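Local coordinates for putative gdp-fucose protein o-fucosyltransferase 1 (Caenorhabditis elegans, PDB 3ZY2) that is a putative protein O-fucosyltransferase of the GT-B glycosyltransferase clan and holds guanosine-5'-diphosphate in a pocket of its fold, at residues 209-221 with 278-292. Numbering follows the deposited sequence.
Sequences LAKPFVAVHLRND and IGAKSVFVASDKDHM. With GDP (guanosine-5'-diphosphate), chain C.
Val-214, Val-216 and Leu-218 alternate with Ser-282, Phe-284 and Ala-286 in a parallel ladder; Val-216 O takes Ala-286 N at 3.0 Å.

Apolar contacts flank it. On one face Leu-218 CD1 reaches Val-285 CG1 (3.7 Å) and Met-292 SD; on the other, Ala-215 CB meets the Phe-284 ring at its edge.

Polar side chains take over where the strands end. Ser-287 OG, swung anti to its N (chi1 -175°), donates to Leu-218 O and accepts from Lys-289 N in an ST turn. Asn-220 grips the backbone of Asp-290 twice, OD1 receiving N and ND2 giving to O, each at 2.9 Å. The syn lone pair of Asp-288 OD1 receives Asn-220 N, while OD2 is approached from opposite faces by Asp-221 N and Arg-219 NH1, the latter a 2.6 Å salt bridge. This probably orients the guanidinium, whose NE and NH2 donate to O1B and O3B of GDP's beta phosphate; His-217 NE2 donates to GDP N7 (3.0 Å), its ND1 held by Ser-337 OG.

Strand 327-330 pairs along the other edge of 213-218, and helices 264-278 and 315-324 pack on the sheet's two faces, a Rossmann-like setting consistent with a GT-B nucleotide-binding domain.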
ATOM      1  N   LEU A 209      36.477  28.072  -1.027  1.00 14.19           N
ATOM      2  CA  LEU A 209      35.660  28.408  -2.196  1.00 13.30           C
ATOM      3  C   LEU A 209      35.600  29.917  -2.421  1.00 13.28           C
ATOM      4  O   LEU A 209      34.739  30.610  -1.850  1.00 14.88           O
ATOM      5  CB  LEU A 209      34.246  27.816  -2.043  1.00 13.68           C
ATOM      6  CG  LEU A 209      34.170  26.279  -1.978  1.00 12.82           C
ATOM      7  CD1 LEU A 209      32.748  25.836  -1.599  1.00 14.35           C
ATOM      8  CD2 LEU A 209      34.606  25.658  -3.311  1.00 14.64           C
ATOM      9  N   ALA A 210      36.493  30.416  -3.269  1.00 12.28           N
ATOM     10  CA  ALA A 210      36.456  31.832  -3.657  1.00 12.09           C
ATOM     11  C   ALA A 210      35.124  32.089  -4.364  1.00 11.82           C
ATOM     12  O   ALA A 210      34.609  31.264  -5.148  1.00 12.54           O
ATOM     13  CB  ALA A 210      37.643  32.190  -4.549  1.00 12.05           C
ATOM     14  N   LYS A 211      34.541  33.242  -4.044  1.00 13.16           N
ATOM     15  CA  LYS A 211      33.227  33.607  -4.587  1.00 12.63           C
ATOM     16  C   LYS A 211      33.353  34.523  -5.802  1.00 12.99           C
ATOM     17  O   LYS A 211      34.314  35.280  -5.930  1.00 14.57           O
ATOM     18  CB  LYS A 211      32.396  34.270  -3.501  1.00 13.66           C
ATOM     19  CG  LYS A 211      31.911  33.229  -2.433  1.00 15.90           C
ATOM     20  CD  LYS A 211      31.240  33.871  -1.216  1.00 23.30           C
ATOM     21  CE  LYS A 211      29.845  34.447  -1.536  1.00 26.40           C
ATOM     22  NZ  LYS A 211      28.886  33.392  -1.982  1.00 27.38           N
ATOM     23  N   PRO A 212      32.373  34.439  -6.718  1.00 12.15           N
ATOM     24  CA  PRO A 212      31.190  33.557  -6.656  1.00 12.00           C
ATOM     25  C   PRO A 212      31.550  32.128  -7.028  1.00 11.29           C
ATOM     26  O   PRO A 212      32.482  31.902  -7.808  1.00 12.79           O
ATOM     27  CB  PRO A 212      30.255  34.154  -7.709  1.00 13.10           C
ATOM     28  CG  PRO A 212      31.126  34.917  -8.656  1.00 13.69           C
ATOM     29  CD  PRO A 212      32.398  35.303  -7.926  1.00 13.01           C
ATOM     30  N   PHE A 213      30.870  31.162  -6.419  1.00 10.41           N
ATOM     31  CA  PHE A 213      31.167  29.746  -6.717  1.00 10.73           C
ATOM     32  C   PHE A 213      29.974  29.013  -7.272  1.00 10.67           C
ATOM     33  O   PHE A 213      28.812  29.317  -6.936  1.00 10.93           O
ATOM     34  CB  PHE A 213      31.822  28.974  -5.530  1.00 10.65           C
ATOM     35  CG  PHE A 213      30.882  28.574  -4.406  1.00 10.51           C
ATOM     36  CD1 PHE A 213      30.620  29.449  -3.353  1.00  9.67           C
ATOM     37  CD2 PHE A 213      30.354  27.281  -4.347  1.00 10.22           C
ATOM     38  CE1 PHE A 213      29.803  29.054  -2.282  1.00 10.52           C
ATOM     39  CE2 PHE A 213      29.523  26.873  -3.277  1.00  9.45           C
ATOM     40  CZ  PHE A 213      29.250  27.759  -2.239  1.00 10.83           C
ATOM     41  N   VAL A 214      30.277  28.081  -8.167  1.00 10.94           N
ATOM     42  CA  VAL A 214      29.283  27.158  -8.717  1.00 10.60           C
ATOM     43  C   VAL A 214      29.362  25.883  -7.901  1.00 10.11           C
ATOM     44  O   VAL A 214      30.446  25.347  -7.726  1.00 11.51           O
ATOM     45  CB  VAL A 214      29.578  26.784 -10.200  1.00 11.23           C
ATOM     46  CG1 VAL A 214      28.507  25.838 -10.748  1.00 13.17           C
ATOM     47  CG2 VAL A 214      29.596  28.018 -11.100  1.00 13.12           C
ATOM     48  N   ALA A 215      28.230  25.413  -7.384  1.00 10.12           N
ATOM     49  CA  ALA A 215      28.152  24.083  -6.743  1.00  9.93           C
ATOM     50  C   ALA A 215      27.418  23.141  -7.657  1.00 10.60           C
ATOM     51  O   ALA A 215      26.377  23.528  -8.233  1.00 11.59           O
ATOM     52  CB  ALA A 215      27.419  24.174  -5.388  1.00 11.11           C
ATOM     53  N   VAL A 216      27.932  21.922  -7.771  1.00 10.96           N
ATOM     54  CA  VAL A 216      27.316  20.908  -8.653  1.00 11.38           C
ATOM     55  C   VAL A 216      27.079  19.621  -7.882  1.00 11.75           C
ATOM     56  O   VAL A 216      27.886  19.248  -7.037  1.00 11.75           O
ATOM     57  CB  VAL A 216      28.154  20.625  -9.935  1.00 13.14           C
ATOM     58  CG1 VAL A 216      28.432  21.917 -10.677  1.00 14.40           C
ATOM     59  CG2 VAL A 216      29.446  19.889  -9.589  1.00 15.52           C
ATOM     60  N   HIS A 217      25.967  18.971  -8.195  1.00 11.68           N
ATOM     61  CA  HIS A 217      25.653  17.643  -7.685  1.00 12.21           C
ATOM     62  C   HIS A 217      25.834  16.604  -8.775  1.00 12.52           C
ATOM     63  O   HIS A 217      25.165  16.657  -9.802  1.00 12.95           O
ATOM     64  CB  HIS A 217      24.213  17.586  -7.151  1.00 12.76           C
ATOM     65  CG  HIS A 217      23.862  16.254  -6.568  1.00 12.28           C
ATOM     66  ND1 HIS A 217      22.638  15.641  -6.754  1.00 12.76           N
ATOM     67  CD2 HIS A 217      24.605  15.401  -5.812  1.00 10.81           C
ATOM     68  CE1 HIS A 217      22.643  14.473  -6.129  1.00 11.69           C
ATOM     69  NE2 HIS A 217      23.826  14.300  -5.555  1.00 13.26           N
ATOM     70  N   LEU A 218      26.796  15.698  -8.563  1.00 12.98           N
ATOM     71  CA  LEU A 218      27.082  14.626  -9.510  1.00 14.10           C
ATOM     72  C   LEU A 218      26.577  13.320  -8.918  1.00 14.78           C
ATOM     73  O   LEU A 218      27.217  12.724  -8.053  1.00 15.98           O
ATOM     74  CB  LEU A 218      28.586  14.545  -9.812  1.00 13.71           C
ATOM     75  CG  LEU A 218      29.234  15.849 -10.310  1.00 14.98           C
ATOM     76  CD1 LEU A 218      30.711  15.615 -10.678  1.00 14.84           C
ATOM     77  CD2 LEU A 218      28.466  16.493 -11.512  1.00 15.58           C
ATOM     78  N   ARG A 219      25.399  12.906  -9.372  1.00 15.70           N
ATOM     79  CA  ARG A 219      24.800  11.654  -8.942  1.00 17.23           C
ATOM     80  C   ARG A 219      25.239  10.625  -9.976  1.00 18.75           C
ATOM     81  O   ARG A 219      24.818  10.673 -11.142  1.00 19.67           O
ATOM     82  CB  ARG A 219      23.268  11.808  -8.926  1.00 16.48           C
ATOM     83  CG  ARG A 219      22.522  10.603  -8.349  1.00 15.88           C
ATOM     84  CD  ARG A 219      22.636  10.459  -6.844  1.00 16.34           C
ATOM     85  NE  ARG A 219      21.579   9.564  -6.372  1.00 16.28           N
ATOM     86  CZ  ARG A 219      21.692   8.249  -6.267  1.00 18.02           C
ATOM     87  NH1 ARG A 219      22.837   7.647  -6.562  1.00 20.08           N
ATOM     88  NH2 ARG A 219      20.671   7.526  -5.841  1.00 20.18           N
ATOM     89  N   ASN A 220      26.115   9.712  -9.571  1.00 20.73           N
ATOM     90  CA  ASN A 220      26.734   8.825 -10.553  1.00 22.29           C
ATOM     91  C   ASN A 220      27.152   7.431 -10.097  1.00 24.27           C
ATOM     92  O   ASN A 220      27.928   6.783 -10.795  1.00 25.20           O
ATOM     93  CB  ASN A 220      27.909   9.517 -11.282  1.00 22.93           C
ATOM     94  CG  ASN A 220      28.959  10.065 -10.332  1.00 23.59           C
ATOM     95  OD1 ASN A 220      29.168   9.557  -9.228  1.00 24.07           O
ATOM     96  ND2 ASN A 220      29.624  11.124 -10.768  1.00 20.99           N
ATOM     97  N   ASP A 221      26.624   6.949  -8.972  1.00 24.51           N
ATOM     98  CA  ASP A 221      26.917   5.554  -8.587  1.00 26.36           C
ATOM     99  C   ASP A 221      26.286   4.549  -9.561  1.00 27.38           C
ATOM    100  O   ASP A 221      25.458   4.920 -10.391  1.00 26.83           O
ATOM    101  CB  ASP A 221      26.584   5.272  -7.115  1.00 26.30           C
ATOM    102  CG  ASP A 221      25.092   5.128  -6.842  1.00 27.88           C
ATOM    103  OD1 ASP A 221      24.260   5.098  -7.779  1.00 32.36           O
ATOM    104  OD2 ASP A 221      24.746   5.028  -5.650  1.00 33.91           O
ATOM    105  N   ILE A 278      28.996  33.125 -14.887  1.00 18.78           N
ATOM    106  CA  ILE A 278      28.944  33.943 -13.665  1.00 17.57           C
ATOM    107  C   ILE A 278      30.314  34.484 -13.219  1.00 16.26           C
ATOM    108  O   ILE A 278      30.418  35.135 -12.170  1.00 16.21           O
ATOM    109  CB  ILE A 278      28.266  33.210 -12.463  1.00 16.76           C
ATOM    110  CG1 ILE A 278      29.161  32.084 -11.909  1.00 15.28           C
ATOM    111  CG2 ILE A 278      26.893  32.632 -12.871  1.00 19.34           C
ATOM    112  CD1 ILE A 278      28.647  31.580 -10.544  1.00 15.24           C
ATOM    113  N   GLY A 279      31.361  34.224 -14.002  1.00 16.45           N
ATOM    114  CA  GLY A 279      32.715  34.613 -13.604  1.00 15.78           C
ATOM    115  C   GLY A 279      33.124  33.926 -12.303  1.00 14.72           C
ATOM    116  O   GLY A 279      33.605  34.573 -11.370  1.00 15.49           O
ATOM    117  N   ALA A 280      32.858  32.623 -12.222  1.00 14.41           N
ATOM    118  CA  ALA A 280      33.096  31.875 -10.988  1.00 13.78           C
ATOM    119  C   ALA A 280      34.576  31.841 -10.622  1.00 14.08           C
ATOM    120  O   ALA A 280      35.444  31.758 -11.517  1.00 14.08           O
ATOM    121  CB  ALA A 280      32.564  30.472 -11.120  1.00 13.82           C
ATOM    122  N   LYS A 281      34.850  31.906  -9.319  1.00 13.29           N
ATOM    123  CA  LYS A 281      36.230  31.818  -8.833  1.00 13.60           C
ATOM    124  C   LYS A 281      36.577  30.485  -8.195  1.00 13.60           C
ATOM    125  O   LYS A 281      37.731  30.269  -7.809  1.00 14.46           O
ATOM    126  CB  LYS A 281      36.571  32.991  -7.912  1.00 14.20           C
ATOM    127  CG  LYS A 281      36.488  34.352  -8.620  1.00 17.62           C
ATOM    128  CD  LYS A 281      37.507  34.457  -9.758  1.00 24.08           C
ATOM    129  CE  LYS A 281      37.358  35.753 -10.565  1.00 29.64           C
ATOM    130  NZ  LYS A 281      36.277  35.647 -11.600  1.00 31.09           N
ATOM    131  N   SER A 282      35.597  29.592  -8.137  1.00 12.57           N
ATOM    132  CA  SER A 282      35.794  28.233  -7.681  1.00 12.47           C
ATOM    133  C   SER A 282      34.556  27.405  -7.988  1.00 11.87           C
ATOM    134  O   SER A 282      33.480  27.952  -8.312  1.00 12.15           O
ATOM    135  CB  SER A 282      36.081  28.206  -6.167  1.00 12.27           C
ATOM    136  OG  SER A 282      34.929  28.549  -5.414  1.00 12.05           O
ATOM    137  N   VAL A 283      34.722  26.084  -7.871  1.00 12.15           N
ATOM    138  CA  VAL A 283      33.641  25.120  -8.047  1.00 11.87           C
ATOM    139  C   VAL A 283      33.630  24.167  -6.850  1.00 11.41           C
ATOM    140  O   VAL A 283      34.688  23.751  -6.357  1.00 12.73           O
ATOM    141  CB  VAL A 283      33.792  24.327  -9.390  1.00 12.63           C
ATOM    142  CG1 VAL A 283      32.803  23.146  -9.446  1.00 13.51           C
ATOM    143  CG2 VAL A 283      33.612  25.273 -10.585  1.00 13.44           C
ATOM    144  N   PHE A 284      32.431  23.883  -6.361  1.00 11.14           N
ATOM    145  CA  PHE A 284      32.233  22.867  -5.340  1.00 10.57           C
ATOM    146  C   PHE A 284      31.535  21.671  -5.959  1.00 10.64           C
ATOM    147  O   PHE A 284      30.544  21.824  -6.684  1.00 11.09           O
ATOM    148  CB  PHE A 284      31.379  23.414  -4.197  1.00 10.04           C
ATOM    149  CG  PHE A 284      31.034  22.377  -3.168  1.00 10.06           C
ATOM    150  CD1 PHE A 284      32.017  21.877  -2.291  1.00 13.00           C
ATOM    151  CD2 PHE A 284      29.736  21.880  -3.087  1.00  9.99           C
ATOM    152  CE1 PHE A 284      31.702  20.932  -1.316  1.00 12.67           C
ATOM    153  CE2 PHE A 284      29.409  20.921  -2.110  1.00 12.25           C
ATOM    154  CZ  PHE A 284      30.416  20.435  -1.239  1.00 12.55           C
ATOM    155  N   VAL A 285      32.019  20.477  -5.633  1.00 11.12           N
ATOM    156  CA  VAL A 285      31.383  19.248  -6.120  1.00 12.59           C
ATOM    157  C   VAL A 285      30.921  18.373  -4.954  1.00 12.01           C
ATOM    158  O   VAL A 285      31.729  18.000  -4.076  1.00 13.09           O
ATOM    159  CB  VAL A 285      32.370  18.395  -6.953  1.00 13.34           C
ATOM    160  CG1 VAL A 285      31.690  17.091  -7.438  1.00 13.39           C
ATOM    161  CG2 VAL A 285      32.959  19.183  -8.131  1.00 14.36           C
ATOM    162  N   ALA A 286      29.636  18.027  -4.985  1.00 12.12           N
ATOM    163  CA  ALA A 286      29.066  17.003  -4.090  1.00 12.23           C
ATOM    164  C   ALA A 286      28.756  15.795  -4.963  1.00 13.24           C
ATOM    165  O   ALA A 286      28.172  15.928  -6.024  1.00 13.59           O
ATOM    166  CB  ALA A 286      27.777  17.512  -3.424  1.00 13.43           C
ATOM    167  N   SER A 287      29.195  14.615  -4.530  1.00 13.66           N
ATOM    168  CA  SER A 287      28.928  13.394  -5.280  1.00 14.60           C
ATOM    169  C   SER A 287      28.739  12.212  -4.333  1.00 15.50           C
ATOM    170  O   SER A 287      29.296  12.190  -3.236  1.00 16.52           O
ATOM    171  CB  SER A 287      30.061  13.105  -6.278  1.00 15.45           C
ATOM    172  OG  SER A 287      29.712  11.971  -7.085  1.00 16.93           O
ATOM    173  N   ASP A 288      27.922  11.273  -4.790  1.00 16.86           N
ATOM    174  CA  ASP A 288      27.760   9.975  -4.154  1.00 18.43           C
ATOM    175  C   ASP A 288      28.869   8.994  -4.503  1.00 19.73           C
ATOM    176  O   ASP A 288      28.998   7.945  -3.853  1.00 20.49           O
ATOM    177  CB  ASP A 288      26.407   9.367  -4.517  1.00 18.81           C
ATOM    178  CG  ASP A 288      26.229   9.146  -6.009  1.00 19.54           C
ATOM    179  OD1 ASP A 288      26.900   9.780  -6.846  1.00 21.00           O
ATOM    180  OD2 ASP A 288      25.395   8.285  -6.359  1.00 25.00           O
ATOM    181  N   LYS A 289      29.667   9.318  -5.521  1.00 19.58           N
ATOM    182  CA  LYS A 289      30.707   8.389  -5.982  1.00 21.04           C
ATOM    183  C   LYS A 289      31.902   9.107  -6.607  1.00 21.21           C
ATOM    184  O   LYS A 289      32.933   9.282  -5.949  1.00 23.67           O
ATOM    185  CB  LYS A 289      30.111   7.363  -6.952  1.00 21.76           C
ATOM    186  CG  LYS A 289      31.075   6.200  -7.243  1.00 23.99           C
ATOM    187  CD  LYS A 289      30.599   5.292  -8.353  1.00 30.99           C
ATOM    188  CE  LYS A 289      31.755   4.410  -8.840  1.00 33.72           C
ATOM    189  NZ  LYS A 289      32.825   5.190  -9.541  1.00 37.47           N
ATOM    190  N   ASP A 290      31.764   9.534  -7.860  1.00 20.41           N
ATOM    191  CA  ASP A 290      32.896  10.090  -8.613  1.00 19.86           C
ATOM    192  C   ASP A 290      32.787  11.620  -8.659  1.00 19.06           C
ATOM    193  O   ASP A 290      31.968  12.175  -9.417  1.00 18.93           O
ATOM    194  CB  ASP A 290      32.883   9.526 -10.038  1.00 20.84           C
ATOM    195  CG  ASP A 290      34.033  10.026 -10.900  1.00 22.79           C
ATOM    196  OD1 ASP A 290      34.945  10.726 -10.395  1.00 22.96           O
ATOM    197  OD2 ASP A 290      34.034   9.683 -12.111  1.00 25.30           O
ATOM    198  N   HIS A 291      33.595  12.292  -7.835  1.00 17.28           N
ATOM    199  CA  HIS A 291      33.622  13.774  -7.805  1.00 16.88           C
ATOM    200  C   HIS A 291      34.296  14.409  -9.025  1.00 17.13           C
ATOM    201  O   HIS A 291      34.199  15.621  -9.228  1.00 16.91           O
ATOM    202  CB  HIS A 291      34.294  14.310  -6.533  1.00 16.27           C
ATOM    203  CG  HIS A 291      33.631  13.867  -5.263  1.00 15.09           C
ATOM    204  ND1 HIS A 291      32.875  14.706  -4.472  1.00 16.11           N
ATOM    205  CD2 HIS A 291      33.619  12.659  -4.651  1.00 16.04           C
ATOM    206  CE1 HIS A 291      32.416  14.024  -3.432  1.00 13.19           C
ATOM    207  NE2 HIS A 291      32.850  12.783  -3.521  1.00 19.24           N
ATOM    208  N   MET A 292      34.995  13.611  -9.821  1.00 18.84           N
ATOM    209  CA  MET A 292      35.601  14.093 -11.053  1.00 19.89           C
ATOM    210  C   MET A 292      36.526  15.296 -10.846  1.00 20.44           C
ATOM    211  O   MET A 292      36.649  16.116 -11.742  1.00 20.87           O
ATOM    212  CB  MET A 292      34.517  14.460 -12.080  1.00 20.34           C
ATOM    213  CG  MET A 292      33.727  13.273 -12.626  1.00 21.00           C
ATOM    214  SD  MET A 292      32.414  13.821 -13.736  1.00 22.20           S
ATOM    215  CE  MET A 292      33.401  14.480 -15.089  1.00 23.90           C
TER
HETATM  216  PB  GDP C1381      18.092  10.133  -4.973  0.50 29.74           P
HETATM  217  O1B GDP C1381      19.285  10.924  -5.366  0.50 17.02           O
HETATM  218  O2B GDP C1381      16.582  10.525  -5.044  0.50 22.43           O
HETATM  219  O3B GDP C1381      18.402   8.577  -4.528  0.50 23.19           O
HETATM  220  O3A GDP C1381      18.473  10.727  -3.405  0.50 15.80           O
HETATM  221  PA  GDP C1381      18.193   9.916  -1.917  0.50 25.82           P
HETATM  222  O1A GDP C1381      18.982  11.264  -1.143  0.50 17.65           O
HETATM  223  O2A GDP C1381      17.000   9.457  -1.555  0.50 10.46           O
HETATM  224  O5' GDP C1381      19.315   8.623  -2.450  0.50 24.32           O
HETATM  225  C5' GDP C1381      20.359   9.383  -2.403  0.50 20.91           C
HETATM  226  C4' GDP C1381      21.533   9.092  -1.814  0.50 28.72           C
HETATM  227  O4' GDP C1381      22.785   8.663  -2.169  0.50 28.48           O
HETATM  228  C3' GDP C1381      21.662  10.153  -0.928  0.50 23.44           C
HETATM  229  O3' GDP C1381      21.040  10.301   0.687  0.50 21.22           O
HETATM  230  C2' GDP C1381      23.616  10.053   0.063  0.50 50.32           C
HETATM  231  O2' GDP C1381      23.406   9.071   0.978  0.50 20.56           O
HETATM  232  C1' GDP C1381      24.047   9.564  -1.309  0.50 29.92           C
HETATM  233  N9  GDP C1381      24.287  10.620  -2.000  0.50 25.66           N
HETATM  234  C8  GDP C1381      23.418  11.185  -3.503  0.50 26.93           C
HETATM  235  N7  GDP C1381      24.241  12.185  -3.484  0.50 30.98           N
HETATM  236  C5  GDP C1381      25.192  12.518  -2.704  0.50 21.33           C
HETATM  237  C6  GDP C1381      26.457  13.637  -2.293  0.50 26.25           C
HETATM  238  O6  GDP C1381      26.429  14.466  -3.078  0.50 22.12           O
HETATM  239  N1  GDP C1381      26.914  13.234  -1.405  0.50 22.09           N
HETATM  240  C2  GDP C1381      26.948  12.335  -0.548  0.50 23.77           C
HETATM  241  N2  GDP C1381      27.505  12.144   0.257  0.50 19.79           N
HETATM  242  N3  GDP C1381      25.981  11.091  -0.507  0.50 25.23           N
HETATM  243  C4  GDP C1381      25.145  11.315  -1.662  0.50 22.66           C
HETATM  244  O   HOH W   1      30.669   6.910 -11.272  1.00 36.35           O